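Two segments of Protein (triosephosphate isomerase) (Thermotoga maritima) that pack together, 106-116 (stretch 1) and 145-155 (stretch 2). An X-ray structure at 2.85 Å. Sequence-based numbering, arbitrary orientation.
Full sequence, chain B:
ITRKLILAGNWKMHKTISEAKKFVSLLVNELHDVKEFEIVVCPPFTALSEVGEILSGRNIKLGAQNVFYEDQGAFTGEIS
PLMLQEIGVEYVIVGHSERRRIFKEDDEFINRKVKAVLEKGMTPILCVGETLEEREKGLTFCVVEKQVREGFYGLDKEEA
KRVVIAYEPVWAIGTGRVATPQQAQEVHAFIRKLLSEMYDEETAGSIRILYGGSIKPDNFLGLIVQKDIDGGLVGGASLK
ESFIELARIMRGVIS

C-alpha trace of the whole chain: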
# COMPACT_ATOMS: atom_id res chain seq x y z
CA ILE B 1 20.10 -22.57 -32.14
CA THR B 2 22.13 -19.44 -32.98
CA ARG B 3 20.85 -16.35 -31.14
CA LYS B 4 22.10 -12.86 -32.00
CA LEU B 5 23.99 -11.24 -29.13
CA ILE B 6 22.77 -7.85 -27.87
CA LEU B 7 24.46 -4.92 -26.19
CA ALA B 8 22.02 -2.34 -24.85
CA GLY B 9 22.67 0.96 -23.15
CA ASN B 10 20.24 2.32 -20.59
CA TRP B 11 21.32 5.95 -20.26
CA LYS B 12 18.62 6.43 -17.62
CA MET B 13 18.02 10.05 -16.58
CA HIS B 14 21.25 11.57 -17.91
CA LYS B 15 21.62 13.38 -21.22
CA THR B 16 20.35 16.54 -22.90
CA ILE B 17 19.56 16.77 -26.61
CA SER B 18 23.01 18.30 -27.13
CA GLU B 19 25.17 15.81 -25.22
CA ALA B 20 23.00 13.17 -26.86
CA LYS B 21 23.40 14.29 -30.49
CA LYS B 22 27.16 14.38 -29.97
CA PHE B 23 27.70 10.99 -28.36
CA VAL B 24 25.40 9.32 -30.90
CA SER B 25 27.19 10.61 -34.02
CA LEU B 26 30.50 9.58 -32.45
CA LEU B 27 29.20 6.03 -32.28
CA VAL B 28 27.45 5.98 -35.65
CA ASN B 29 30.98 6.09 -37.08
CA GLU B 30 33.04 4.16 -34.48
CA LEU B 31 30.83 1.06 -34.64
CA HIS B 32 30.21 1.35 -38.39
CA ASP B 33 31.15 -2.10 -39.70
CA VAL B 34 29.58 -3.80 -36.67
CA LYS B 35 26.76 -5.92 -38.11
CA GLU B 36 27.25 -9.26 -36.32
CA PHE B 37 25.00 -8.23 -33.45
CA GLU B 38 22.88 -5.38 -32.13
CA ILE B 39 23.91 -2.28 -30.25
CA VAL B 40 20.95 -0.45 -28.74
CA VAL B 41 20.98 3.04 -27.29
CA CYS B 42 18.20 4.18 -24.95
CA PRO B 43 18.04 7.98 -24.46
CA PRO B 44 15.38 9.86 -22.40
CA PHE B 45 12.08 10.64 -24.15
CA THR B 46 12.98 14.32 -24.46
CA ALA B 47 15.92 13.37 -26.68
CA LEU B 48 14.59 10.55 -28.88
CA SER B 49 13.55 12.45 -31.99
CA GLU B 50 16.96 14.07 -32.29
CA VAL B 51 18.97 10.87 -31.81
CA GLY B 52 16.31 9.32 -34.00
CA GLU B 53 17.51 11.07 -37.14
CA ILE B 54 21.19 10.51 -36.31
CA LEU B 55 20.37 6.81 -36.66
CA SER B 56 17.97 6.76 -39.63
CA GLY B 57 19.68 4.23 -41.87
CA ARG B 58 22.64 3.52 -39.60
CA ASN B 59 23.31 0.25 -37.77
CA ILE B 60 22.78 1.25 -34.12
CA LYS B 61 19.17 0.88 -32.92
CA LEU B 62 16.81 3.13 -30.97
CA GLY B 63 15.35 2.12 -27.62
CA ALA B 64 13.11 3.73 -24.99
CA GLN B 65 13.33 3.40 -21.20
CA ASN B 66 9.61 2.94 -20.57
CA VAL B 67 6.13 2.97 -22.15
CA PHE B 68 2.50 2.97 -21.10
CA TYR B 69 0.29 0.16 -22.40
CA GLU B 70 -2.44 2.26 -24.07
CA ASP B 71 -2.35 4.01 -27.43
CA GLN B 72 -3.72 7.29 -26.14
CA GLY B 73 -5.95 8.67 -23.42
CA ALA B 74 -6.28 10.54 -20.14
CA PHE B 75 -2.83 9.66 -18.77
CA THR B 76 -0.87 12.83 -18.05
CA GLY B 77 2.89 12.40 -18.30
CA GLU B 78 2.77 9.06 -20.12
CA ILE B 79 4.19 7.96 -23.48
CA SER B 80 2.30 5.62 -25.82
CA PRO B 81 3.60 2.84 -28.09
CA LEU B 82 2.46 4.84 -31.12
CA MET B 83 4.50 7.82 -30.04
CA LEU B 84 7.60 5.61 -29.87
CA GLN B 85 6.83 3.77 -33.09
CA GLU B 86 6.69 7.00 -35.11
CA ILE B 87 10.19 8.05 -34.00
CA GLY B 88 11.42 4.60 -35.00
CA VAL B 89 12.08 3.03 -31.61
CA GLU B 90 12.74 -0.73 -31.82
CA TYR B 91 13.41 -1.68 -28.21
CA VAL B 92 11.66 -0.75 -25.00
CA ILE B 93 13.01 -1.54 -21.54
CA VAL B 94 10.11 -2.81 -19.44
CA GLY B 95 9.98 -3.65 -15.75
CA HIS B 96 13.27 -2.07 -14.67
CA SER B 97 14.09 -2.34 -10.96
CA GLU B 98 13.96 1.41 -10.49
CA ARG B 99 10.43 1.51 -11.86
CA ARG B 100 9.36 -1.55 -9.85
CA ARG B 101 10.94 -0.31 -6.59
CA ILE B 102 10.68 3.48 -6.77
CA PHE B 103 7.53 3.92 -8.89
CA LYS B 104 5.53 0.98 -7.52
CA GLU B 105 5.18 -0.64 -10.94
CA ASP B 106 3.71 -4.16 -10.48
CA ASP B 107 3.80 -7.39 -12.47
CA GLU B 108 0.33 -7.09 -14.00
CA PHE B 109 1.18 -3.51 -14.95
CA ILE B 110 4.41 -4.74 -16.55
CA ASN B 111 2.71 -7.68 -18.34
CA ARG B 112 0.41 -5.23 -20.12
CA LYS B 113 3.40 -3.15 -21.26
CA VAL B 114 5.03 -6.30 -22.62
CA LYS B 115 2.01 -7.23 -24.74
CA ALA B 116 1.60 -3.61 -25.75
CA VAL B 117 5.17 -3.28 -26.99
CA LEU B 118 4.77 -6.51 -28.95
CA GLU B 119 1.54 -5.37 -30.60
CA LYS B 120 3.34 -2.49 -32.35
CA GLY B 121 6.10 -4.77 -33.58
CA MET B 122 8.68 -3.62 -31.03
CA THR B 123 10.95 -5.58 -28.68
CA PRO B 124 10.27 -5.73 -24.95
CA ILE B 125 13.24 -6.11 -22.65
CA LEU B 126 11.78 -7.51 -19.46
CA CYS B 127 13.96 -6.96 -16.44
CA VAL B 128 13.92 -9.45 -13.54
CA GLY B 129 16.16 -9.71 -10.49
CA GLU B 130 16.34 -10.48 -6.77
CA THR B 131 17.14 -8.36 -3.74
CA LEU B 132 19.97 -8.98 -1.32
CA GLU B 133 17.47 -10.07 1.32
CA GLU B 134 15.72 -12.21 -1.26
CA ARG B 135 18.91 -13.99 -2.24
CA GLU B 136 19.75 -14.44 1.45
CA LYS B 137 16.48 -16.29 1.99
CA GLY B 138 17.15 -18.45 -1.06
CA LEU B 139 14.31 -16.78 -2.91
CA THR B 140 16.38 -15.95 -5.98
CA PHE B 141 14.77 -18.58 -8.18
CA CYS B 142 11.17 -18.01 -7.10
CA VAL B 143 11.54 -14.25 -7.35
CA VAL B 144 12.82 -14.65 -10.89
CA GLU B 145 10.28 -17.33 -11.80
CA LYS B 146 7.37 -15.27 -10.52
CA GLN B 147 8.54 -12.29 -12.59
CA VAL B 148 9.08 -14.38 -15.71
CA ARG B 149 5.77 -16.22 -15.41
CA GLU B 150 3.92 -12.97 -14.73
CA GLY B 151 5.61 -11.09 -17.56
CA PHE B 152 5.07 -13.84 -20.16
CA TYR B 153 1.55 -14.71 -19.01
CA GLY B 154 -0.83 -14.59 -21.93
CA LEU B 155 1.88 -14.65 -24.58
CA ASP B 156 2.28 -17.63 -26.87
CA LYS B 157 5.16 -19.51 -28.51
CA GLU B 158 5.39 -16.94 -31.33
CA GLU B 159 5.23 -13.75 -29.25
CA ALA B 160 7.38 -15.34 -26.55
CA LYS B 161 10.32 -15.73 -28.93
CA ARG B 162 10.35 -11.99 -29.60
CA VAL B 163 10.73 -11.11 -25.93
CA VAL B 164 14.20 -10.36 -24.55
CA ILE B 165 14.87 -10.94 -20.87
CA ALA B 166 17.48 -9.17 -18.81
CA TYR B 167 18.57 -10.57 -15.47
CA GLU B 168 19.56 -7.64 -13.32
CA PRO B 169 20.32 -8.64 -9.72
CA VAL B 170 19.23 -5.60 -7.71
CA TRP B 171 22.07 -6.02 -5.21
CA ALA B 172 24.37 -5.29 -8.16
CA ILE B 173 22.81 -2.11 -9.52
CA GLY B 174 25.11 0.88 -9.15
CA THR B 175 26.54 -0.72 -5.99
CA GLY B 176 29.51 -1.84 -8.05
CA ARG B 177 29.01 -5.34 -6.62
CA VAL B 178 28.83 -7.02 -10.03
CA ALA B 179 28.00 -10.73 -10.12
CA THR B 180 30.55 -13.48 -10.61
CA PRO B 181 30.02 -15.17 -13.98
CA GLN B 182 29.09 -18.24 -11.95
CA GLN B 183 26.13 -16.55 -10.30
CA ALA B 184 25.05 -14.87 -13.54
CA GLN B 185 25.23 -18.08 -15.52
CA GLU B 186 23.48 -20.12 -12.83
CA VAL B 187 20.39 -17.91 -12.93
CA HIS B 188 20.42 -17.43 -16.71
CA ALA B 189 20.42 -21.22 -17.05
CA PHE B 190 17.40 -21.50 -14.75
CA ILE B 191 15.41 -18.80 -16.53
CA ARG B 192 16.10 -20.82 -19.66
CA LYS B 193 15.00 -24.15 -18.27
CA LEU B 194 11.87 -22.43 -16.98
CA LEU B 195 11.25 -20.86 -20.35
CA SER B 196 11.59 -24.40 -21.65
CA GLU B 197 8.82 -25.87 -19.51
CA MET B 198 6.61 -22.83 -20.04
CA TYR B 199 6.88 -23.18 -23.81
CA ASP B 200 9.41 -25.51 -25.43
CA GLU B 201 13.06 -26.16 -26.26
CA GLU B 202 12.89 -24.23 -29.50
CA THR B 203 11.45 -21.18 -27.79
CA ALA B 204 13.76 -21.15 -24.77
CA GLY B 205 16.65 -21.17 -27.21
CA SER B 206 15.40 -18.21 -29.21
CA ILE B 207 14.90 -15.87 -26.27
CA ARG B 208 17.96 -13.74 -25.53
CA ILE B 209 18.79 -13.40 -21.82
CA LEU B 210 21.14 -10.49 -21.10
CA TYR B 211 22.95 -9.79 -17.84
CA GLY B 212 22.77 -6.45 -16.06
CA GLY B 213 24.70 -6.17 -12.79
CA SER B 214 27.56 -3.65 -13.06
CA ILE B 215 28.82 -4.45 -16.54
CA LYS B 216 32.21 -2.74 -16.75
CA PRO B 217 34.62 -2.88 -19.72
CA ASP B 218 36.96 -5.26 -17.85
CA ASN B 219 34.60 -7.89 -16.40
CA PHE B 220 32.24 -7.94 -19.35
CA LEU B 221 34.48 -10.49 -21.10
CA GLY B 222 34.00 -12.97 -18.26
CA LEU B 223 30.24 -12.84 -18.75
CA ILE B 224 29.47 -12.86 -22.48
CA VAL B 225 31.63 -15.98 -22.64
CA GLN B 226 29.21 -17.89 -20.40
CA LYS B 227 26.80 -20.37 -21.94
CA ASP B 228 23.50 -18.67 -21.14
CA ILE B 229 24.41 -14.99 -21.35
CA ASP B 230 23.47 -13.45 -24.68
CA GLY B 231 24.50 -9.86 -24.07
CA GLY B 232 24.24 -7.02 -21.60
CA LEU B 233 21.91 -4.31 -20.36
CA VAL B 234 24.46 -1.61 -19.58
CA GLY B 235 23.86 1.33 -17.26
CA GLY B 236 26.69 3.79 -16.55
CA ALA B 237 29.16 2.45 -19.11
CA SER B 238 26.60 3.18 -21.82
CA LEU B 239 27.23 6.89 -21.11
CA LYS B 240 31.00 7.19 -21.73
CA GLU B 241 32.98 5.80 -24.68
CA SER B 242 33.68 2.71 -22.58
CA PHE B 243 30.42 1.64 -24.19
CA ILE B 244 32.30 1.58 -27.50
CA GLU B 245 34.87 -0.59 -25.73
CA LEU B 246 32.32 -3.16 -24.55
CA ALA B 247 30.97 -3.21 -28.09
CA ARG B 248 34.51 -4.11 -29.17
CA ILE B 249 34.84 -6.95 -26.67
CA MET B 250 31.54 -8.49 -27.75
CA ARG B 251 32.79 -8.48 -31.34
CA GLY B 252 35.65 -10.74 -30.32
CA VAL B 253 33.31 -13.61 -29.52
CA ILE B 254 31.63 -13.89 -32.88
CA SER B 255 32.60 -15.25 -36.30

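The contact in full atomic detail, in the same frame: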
# COMPACT_ATOMS: atom_id res chain seq x y z
N ASP B 106 3.88 -2.73 -10.73
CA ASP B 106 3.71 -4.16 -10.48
C ASP B 106 3.74 -5.08 -11.69
O ASP B 106 3.76 -4.63 -12.84
CB ASP B 106 2.42 -4.41 -9.67
CG ASP B 106 1.17 -3.92 -10.38
OD1 ASP B 106 0.84 -4.46 -11.46
OD2 ASP B 106 0.51 -3.00 -9.85
N ASP B 107 3.75 -6.38 -11.42
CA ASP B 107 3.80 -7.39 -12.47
C ASP B 107 2.70 -7.29 -13.52
O ASP B 107 2.98 -7.31 -14.72
CB ASP B 107 3.77 -8.78 -11.83
CG ASP B 107 5.07 -9.13 -11.14
OD1 ASP B 107 6.10 -9.23 -11.83
OD2 ASP B 107 5.06 -9.32 -9.90
N GLU B 108 1.45 -7.19 -13.09
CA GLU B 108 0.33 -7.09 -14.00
C GLU B 108 0.43 -5.83 -14.86
O GLU B 108 0.03 -5.82 -16.02
CB GLU B 108 -0.97 -7.08 -13.20
CG GLU B 108 -2.21 -6.70 -13.98
CD GLU B 108 -3.44 -6.62 -13.09
OE1 GLU B 108 -3.35 -7.04 -11.91
OE2 GLU B 108 -4.49 -6.14 -13.58
N PHE B 109 0.98 -4.78 -14.27
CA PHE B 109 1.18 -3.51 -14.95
C PHE B 109 2.24 -3.76 -16.04
O PHE B 109 2.08 -3.37 -17.20
CB PHE B 109 1.68 -2.49 -13.93
CG PHE B 109 1.45 -1.07 -14.31
CD1 PHE B 109 2.25 -0.43 -15.23
CD2 PHE B 109 0.42 -0.35 -13.72
CE1 PHE B 109 2.05 0.91 -15.56
CE2 PHE B 109 0.21 0.99 -14.04
CZ PHE B 109 1.03 1.61 -14.97
N ILE B 110 3.31 -4.44 -15.65
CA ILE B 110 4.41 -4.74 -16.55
C ILE B 110 4.04 -5.72 -17.67
O ILE B 110 4.53 -5.57 -18.80
CB ILE B 110 5.60 -5.27 -15.75
CG1 ILE B 110 6.08 -4.17 -14.80
CG2 ILE B 110 6.73 -5.70 -16.68
CD1 ILE B 110 7.12 -4.60 -13.82
N ASN B 111 3.18 -6.69 -17.36
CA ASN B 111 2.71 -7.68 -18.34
C ASN B 111 1.97 -6.98 -19.48
O ASN B 111 2.13 -7.33 -20.65
CB ASN B 111 1.77 -8.69 -17.66
CG ASN B 111 1.21 -9.71 -18.64
OD1 ASN B 111 0.42 -9.38 -19.52
ND2 ASN B 111 1.61 -10.97 -18.48
N ARG B 112 1.16 -5.98 -19.13
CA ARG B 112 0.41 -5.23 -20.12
C ARG B 112 1.35 -4.44 -21.02
O ARG B 112 1.10 -4.30 -22.22
CB ARG B 112 -0.56 -4.28 -19.44
CG ARG B 112 -1.68 -4.97 -18.70
CD ARG B 112 -2.75 -3.96 -18.32
NE ARG B 112 -3.96 -4.59 -17.82
CZ ARG B 112 -4.34 -4.57 -16.54
NH1 ARG B 112 -3.61 -3.94 -15.63
NH2 ARG B 112 -5.46 -5.19 -16.18
N LYS B 113 2.43 -3.90 -20.46
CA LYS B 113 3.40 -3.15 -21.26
C LYS B 113 4.13 -4.10 -22.21
O LYS B 113 4.51 -3.71 -23.32
CB LYS B 113 4.41 -2.42 -20.37
CG LYS B 113 3.81 -1.32 -19.52
CD LYS B 113 4.86 -0.51 -18.78
CE LYS B 113 4.21 0.55 -17.91
NZ LYS B 113 5.16 1.59 -17.41
N VAL B 114 4.35 -5.33 -21.78
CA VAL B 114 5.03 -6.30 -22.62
C VAL B 114 4.18 -6.61 -23.86
O VAL B 114 4.67 -6.57 -24.99
CB VAL B 114 5.35 -7.60 -21.86
CG1 VAL B 114 5.78 -8.68 -22.82
CG2 VAL B 114 6.46 -7.36 -20.86
N LYS B 115 2.91 -6.92 -23.64
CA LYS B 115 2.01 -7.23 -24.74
C LYS B 115 1.90 -6.03 -25.64
O LYS B 115 1.96 -6.14 -26.86
CB LYS B 115 0.62 -7.61 -24.22
CG LYS B 115 0.59 -8.87 -23.39
CD LYS B 115 -0.82 -9.22 -22.96
CE LYS B 115 -0.83 -10.45 -22.07
NZ LYS B 115 -2.19 -10.78 -21.54
N ALA B 116 1.73 -4.86 -25.02
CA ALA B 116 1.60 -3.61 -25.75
C ALA B 116 2.77 -3.38 -26.68
O ALA B 116 2.57 -3.12 -27.86
CB ALA B 116 1.48 -2.45 -24.77
N GLU B 145 11.35 -16.57 -11.16
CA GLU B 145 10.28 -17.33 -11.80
C GLU B 145 8.95 -16.58 -11.77
O GLU B 145 8.25 -16.49 -12.79
CB GLU B 145 10.10 -18.70 -11.14
CG GLU B 145 8.98 -19.51 -11.77
CD GLU B 145 8.91 -20.92 -11.25
OE1 GLU B 145 9.91 -21.38 -10.66
OE2 GLU B 145 7.86 -21.57 -11.43
N LYS B 146 8.61 -16.02 -10.62
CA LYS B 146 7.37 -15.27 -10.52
C LYS B 146 7.34 -14.15 -11.56
O LYS B 146 6.35 -13.97 -12.26
CB LYS B 146 7.22 -14.66 -9.13
CG LYS B 146 6.07 -13.67 -9.07
CD LYS B 146 5.90 -13.08 -7.70
CE LYS B 146 4.93 -11.91 -7.74
NZ LYS B 146 3.65 -12.27 -8.41
N GLN B 147 8.45 -13.40 -11.65
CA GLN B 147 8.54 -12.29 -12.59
C GLN B 147 8.51 -12.74 -14.04
O GLN B 147 7.98 -12.03 -14.90
CB GLN B 147 9.80 -11.47 -12.33
CG GLN B 147 9.93 -11.03 -10.87
CD GLN B 147 11.10 -10.10 -10.62
OE1 GLN B 147 12.23 -10.38 -11.02
NE2 GLN B 147 10.84 -8.99 -9.94
N VAL B 148 9.07 -13.91 -14.33
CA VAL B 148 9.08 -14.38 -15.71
C VAL B 148 7.69 -14.91 -16.09
O VAL B 148 7.18 -14.61 -17.18
CB VAL B 148 10.13 -15.48 -15.92
CG1 VAL B 148 10.09 -15.97 -17.36
CG2 VAL B 148 11.50 -14.93 -15.61
N ARG B 149 7.09 -15.68 -15.19
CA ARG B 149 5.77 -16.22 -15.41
C ARG B 149 4.75 -15.09 -15.57
O ARG B 149 3.93 -15.10 -16.50
CB ARG B 149 5.38 -17.12 -14.25
CG ARG B 149 6.11 -18.44 -14.22
CD ARG B 149 5.63 -19.24 -13.02
NE ARG B 149 6.08 -20.63 -13.06
CZ ARG B 149 5.83 -21.46 -14.06
NH1 ARG B 149 5.13 -21.04 -15.12
NH2 ARG B 149 6.28 -22.70 -14.02
N GLU B 150 4.82 -14.11 -14.66
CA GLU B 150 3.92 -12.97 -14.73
C GLU B 150 4.11 -12.24 -16.05
O GLU B 150 3.17 -12.08 -16.82
CB GLU B 150 4.19 -12.01 -13.56
CG GLU B 150 3.73 -12.55 -12.23
CD GLU B 150 2.27 -12.24 -11.94
OE1 GLU B 150 1.49 -12.09 -12.91
OE2 GLU B 150 1.89 -12.15 -10.75
N GLY B 151 5.34 -11.81 -16.33
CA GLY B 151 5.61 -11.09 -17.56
C GLY B 151 5.19 -11.78 -18.85
O GLY B 151 4.67 -11.12 -19.75
N PHE B 152 5.42 -13.09 -18.95
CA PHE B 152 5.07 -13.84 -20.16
C PHE B 152 3.62 -14.29 -20.24
O PHE B 152 3.12 -14.62 -21.33
CB PHE B 152 5.96 -15.08 -20.31
CG PHE B 152 7.28 -14.81 -20.96
CD1 PHE B 152 8.35 -14.32 -20.22
CD2 PHE B 152 7.43 -14.99 -22.33
CE1 PHE B 152 9.56 -14.01 -20.83
CE2 PHE B 152 8.64 -14.69 -22.95
CZ PHE B 152 9.70 -14.19 -22.20
N TYR B 153 2.94 -14.29 -19.09
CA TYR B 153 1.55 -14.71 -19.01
C TYR B 153 0.70 -14.16 -20.14
O TYR B 153 0.68 -12.95 -20.37
CB TYR B 153 0.96 -14.28 -17.67
CG TYR B 153 -0.37 -14.92 -17.38
CD1 TYR B 153 -0.52 -16.31 -17.39
CD2 TYR B 153 -1.48 -14.15 -17.06
CE1 TYR B 153 -1.74 -16.91 -17.10
CE2 TYR B 153 -2.70 -14.74 -16.77
CZ TYR B 153 -2.82 -16.11 -16.79
OH TYR B 153 -4.03 -16.68 -16.50
N GLY B 154 0.01 -15.04 -20.84
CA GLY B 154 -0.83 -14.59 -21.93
C GLY B 154 -0.17 -14.64 -23.28
O GLY B 154 -0.85 -14.71 -24.30
N LEU B 155 1.16 -14.60 -23.31
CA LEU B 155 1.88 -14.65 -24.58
C LEU B 155 1.92 -16.09 -25.05
O LEU B 155 1.72 -17.02 -24.26
CB LEU B 155 3.30 -14.14 -24.42
CG LEU B 155 3.48 -12.74 -23.86
CD1 LEU B 155 4.95 -12.37 -23.93
CD2 LEU B 155 2.66 -11.76 -24.68
O HOH W 1 7.14 -9.15 -14.27

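This is a helix-helix contact in which a buried asparagine on one helix binds backbone carbonyls at and just beyond the C-terminal end of the other, with a charged cluster at one end of the interface and a small apolar patch at the other. Helix 107-116 and helix 145-152 run in broadly the same direction, their axes 48° apart and 8.3 Å from each other at closest approach, and the two stretches together bury 459 Å². The backbones come nearest where Asn111 CA lies 4.5 Å from Gly151 CA. Gly151 puts bare backbone at this point; a CB there would point sideways and be crowded by Gln147 O of its own helix, 3.1 Å away.

Asn111 carries the polar core. Its CA-to-CB bond points toward the other stretch, and with chi1 at 178° (t) its amide reaches the end of helix 145-152. Asn111 ND2 donates to Glu150 O at 2.5 Å, with an N-H...O angle of 159°, and to Tyr153 O at 2.9 Å, nearly linear at 176°. Two hydrogens on one nitrogen thus serve two carbonyls, the second belonging to Tyr153, the first residue to leave helical phi/psi. Asn111 ND2 also lies 3.3 Å from Gly151 O, but the poor angle excludes a hydrogen bond.

One helical turn earlier, Asp107 meets Lys146, Gln147 and Glu150. Asp107 OD2 and Lys146 NZ form a salt bridge at 3.6 Å, while Lys146 NZ also pairs with Glu150 OE2 at 2.9 Å within its own helix, a salt bridge whose hydrogen bond is weak. The lysine charge therefore offsets two carboxylates that approach each other closely, Asp107 OD2 and Glu150 OE2 being 4.3 Å apart. Their aliphatic portions pack as well, with Asp107 CB 3.7 Å from Glu150 CB. A water adds a further link, donating to Asp107 OD1 at 2.7 Å and to Gln147 O at 3.1 Å.

Past Asn111, Val114 CG1 packs against Leu155 CD1 at 3.9 Å, and the aliphatic stem of Lys115 extends the patch, its CG lying 3.8 Å from Leu155 CD2. A type II turn from Phe152 to Leu155, closed by Leu155 N donating to Phe152 O at 2.8 Å, brings the leucine into this position. Gly154 adopts phi/psi of 95/-24, where a CB would be jammed against the preceding carbonyl oxygen; an ideal CB would also lie 2.5 Å from Lys115 NZ, a clash. The extended lysine, all t beyond chi1, also places its CE 3.4 Å from Tyr153 O.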